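Local atomic coordinates of carboxylesterase (Ferroplasma acidiphilum, PDB entry 3WJ2), a protein that probably hydrolyses carboxylic ester bonds as a carboxylesterase of the alpha/beta-hydrolase fold. Residues B[80-84]-B[95-99]. Residues are numbered along the deposited sequence; the frame is centred on the assembly and turned at random.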
loop_
_atom_site.group_PDB
_atom_site.type_symbol
_atom_site.label_atom_id
_atom_site.label_comp_id
_atom_site.label_asym_id
_atom_site.label_seq_id
_atom_site.Cartn_x
_atom_site.Cartn_y
_atom_site.Cartn_z
ATOM N N LEU B 80 -12.041 18.190 -26.716
ATOM C CA LEU B 80 -10.741 18.761 -27.091
ATOM C C LEU B 80 -9.701 17.891 -26.386
ATOM O O LEU B 80 -9.783 17.738 -25.153
ATOM C CB LEU B 80 -10.631 20.212 -26.682
ATOM C CG LEU B 80 -11.887 21.020 -27.042
ATOM C CD1 LEU B 80 -11.549 22.492 -26.646
ATOM C CD2 LEU B 80 -12.286 20.864 -28.466
ATOM N N TYR B 81 -8.744 17.365 -27.142
ATOM C CA TYR B 81 -7.754 16.400 -26.600
ATOM C C TYR B 81 -6.417 17.059 -26.601
ATOM O O TYR B 81 -5.917 17.565 -27.641
ATOM C CB TYR B 81 -7.715 15.103 -27.467
ATOM C CG TYR B 81 -6.998 14.044 -26.656
ATOM C CD1 TYR B 81 -7.768 13.266 -25.759
ATOM C CD2 TYR B 81 -5.613 13.913 -26.752
ATOM C CE1 TYR B 81 -7.126 12.303 -24.951
ATOM C CE2 TYR B 81 -4.950 12.966 -25.865
ATOM C CZ TYR B 81 -5.741 12.233 -24.978
ATOM O OH TYR B 81 -5.114 11.352 -24.119
ATOM N N TYR B 82 -5.733 17.040 -25.458
ATOM C CA TYR B 82 -4.391 17.578 -25.353
ATOM C C TYR B 82 -3.406 16.459 -25.062
ATOM O O TYR B 82 -3.423 15.753 -24.050
ATOM C CB TYR B 82 -4.263 18.669 -24.190
ATOM C CG TYR B 82 -5.309 19.777 -24.393
ATOM C CD1 TYR B 82 -5.027 20.842 -25.175
ATOM C CD2 TYR B 82 -6.631 19.647 -23.809
ATOM C CE1 TYR B 82 -6.011 21.798 -25.480
ATOM C CE2 TYR B 82 -7.588 20.620 -24.083
ATOM C CZ TYR B 82 -7.229 21.703 -24.867
ATOM O OH TYR B 82 -8.158 22.666 -25.219
ATOM N N HIS B 83 -2.507 16.226 -26.038
ATOM C CA HIS B 83 -1.656 15.011 -25.945
ATOM C C HIS B 83 -0.644 15.117 -24.810
ATOM O O HIS B 83 -0.351 16.219 -24.249
ATOM C CB HIS B 83 -0.803 14.929 -27.294
ATOM C CG HIS B 83 0.204 16.039 -27.488
ATOM N ND1 HIS B 83 1.482 16.019 -26.962
ATOM C CD2 HIS B 83 0.115 17.179 -28.200
ATOM C CE1 HIS B 83 2.093 17.131 -27.310
ATOM N NE2 HIS B 83 1.274 17.848 -28.052
ATOM N N GLY B 84 -0.104 13.983 -24.436
ATOM C CA GLY B 84 1.013 13.875 -23.443
ATOM C C GLY B 84 2.403 14.039 -24.027
ATOM O O GLY B 84 2.524 14.304 -25.236
ATOM N N TYR B 95 0.303 11.235 -32.075
ATOM C CA TYR B 95 -0.934 10.828 -31.457
ATOM C C TYR B 95 -1.984 10.396 -32.440
ATOM O O TYR B 95 -3.058 10.091 -32.004
ATOM C CB TYR B 95 -1.492 12.039 -30.509
ATOM C CG TYR B 95 -0.833 11.856 -29.121
ATOM C CD1 TYR B 95 0.512 12.079 -28.941
ATOM C CD2 TYR B 95 -1.651 11.457 -28.016
ATOM C CE1 TYR B 95 1.144 11.863 -27.616
ATOM C CE2 TYR B 95 -1.025 11.294 -26.788
ATOM C CZ TYR B 95 0.304 11.444 -26.606
ATOM O OH TYR B 95 0.882 11.234 -25.382
ATOM N N ASP B 96 -1.722 10.390 -33.752
ATOM C CA ASP B 96 -2.827 10.219 -34.620
ATOM C C ASP B 96 -3.520 8.824 -34.527
ATOM O O ASP B 96 -4.760 8.731 -34.570
ATOM C CB ASP B 96 -2.216 10.451 -36.055
ATOM C CG ASP B 96 -3.305 10.535 -37.145
ATOM O OD1 ASP B 96 -4.033 11.559 -37.270
ATOM O OD2 ASP B 96 -3.464 9.451 -37.806
ATOM N N ASN B 97 -2.750 7.740 -34.374
ATOM C CA ASN B 97 -3.348 6.397 -34.274
ATOM C C ASN B 97 -4.290 6.393 -32.989
ATOM O O ASN B 97 -5.420 5.940 -33.096
ATOM C CB ASN B 97 -2.339 5.280 -34.095
ATOM C CG ASN B 97 -1.723 4.834 -35.443
ATOM O OD1 ASN B 97 -1.844 5.567 -36.454
ATOM N ND2 ASN B 97 -1.093 3.695 -35.445
ATOM N N TYR B 98 -3.784 6.989 -31.904
ATOM C CA TYR B 98 -4.551 6.968 -30.664
ATOM C C TYR B 98 -5.834 7.833 -30.751
ATOM O O TYR B 98 -6.922 7.428 -30.366
ATOM C CB TYR B 98 -3.636 7.456 -29.566
ATOM C CG TYR B 98 -4.344 7.704 -28.214
ATOM C CD1 TYR B 98 -4.567 6.654 -27.330
ATOM C CD2 TYR B 98 -4.498 9.021 -27.867
ATOM C CE1 TYR B 98 -5.238 6.962 -26.081
ATOM C CE2 TYR B 98 -5.093 9.319 -26.675
ATOM C CZ TYR B 98 -5.364 8.312 -25.832
ATOM O OH TYR B 98 -5.906 8.545 -24.564
ATOM N N CYS B 99 -5.726 9.052 -31.318
ATOM C CA CYS B 99 -6.882 9.885 -31.478
ATOM C C CYS B 99 -7.961 9.307 -32.382
ATOM O O CYS B 99 -9.117 9.396 -32.130
ATOM C CB CYS B 99 -6.472 11.276 -31.918
ATOM S SG CYS B 99 -5.756 12.205 -30.477
#
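Three tyrosines, Y81, Y95 and Y98, meet here in one largely buried cluster, and two of them are joined twice over. Y98 OH donates a hydrogen bond to Y81 OH at 3.0 Å, while the edge of the Y98 ring leans on the face of Y81 in an offset edge-to-face pair (centroids 5.5 Å apart, planes at 66°). C99 sits beside the same ring, its SG 4.8 Å from the Y81 centroid in an oblique sulfur-aromatic contact. Two residues further along the chain from Y81, H83 CB lies almost squarely over the face of Y95, 3.4 Å from the ring centroid, a CH-pi contact. Beyond CB the imidazole leads off elsewhere: H83 ND1 donates a hydrogen bond to G84 O (2.6 Å) and the ring stacks with Y115. Y95 OH accepts a weak hydrogen bond from G84 N (3.1 Å); a side chain on G84 would collide with this hydroxyl. H83 and G84 begin the HGGG motif, which in relatives supplies the oxyanion hole. Stronger partners for the Y81 and Y95 hydroxyls are the two carboxylate oxygens of D155, which falls within a GxSxG sequence, probably the nucleophile elbow, so the cluster borders the likely active site. Strand 78-82 runs between strands 109-113 and 150-155. Helix 96-106 lies over the Y81 side of it, as the connection of a beta-alpha-beta unit leading to 109-113, whereas Y82, pointing away from that helix, packs on helix 125-139.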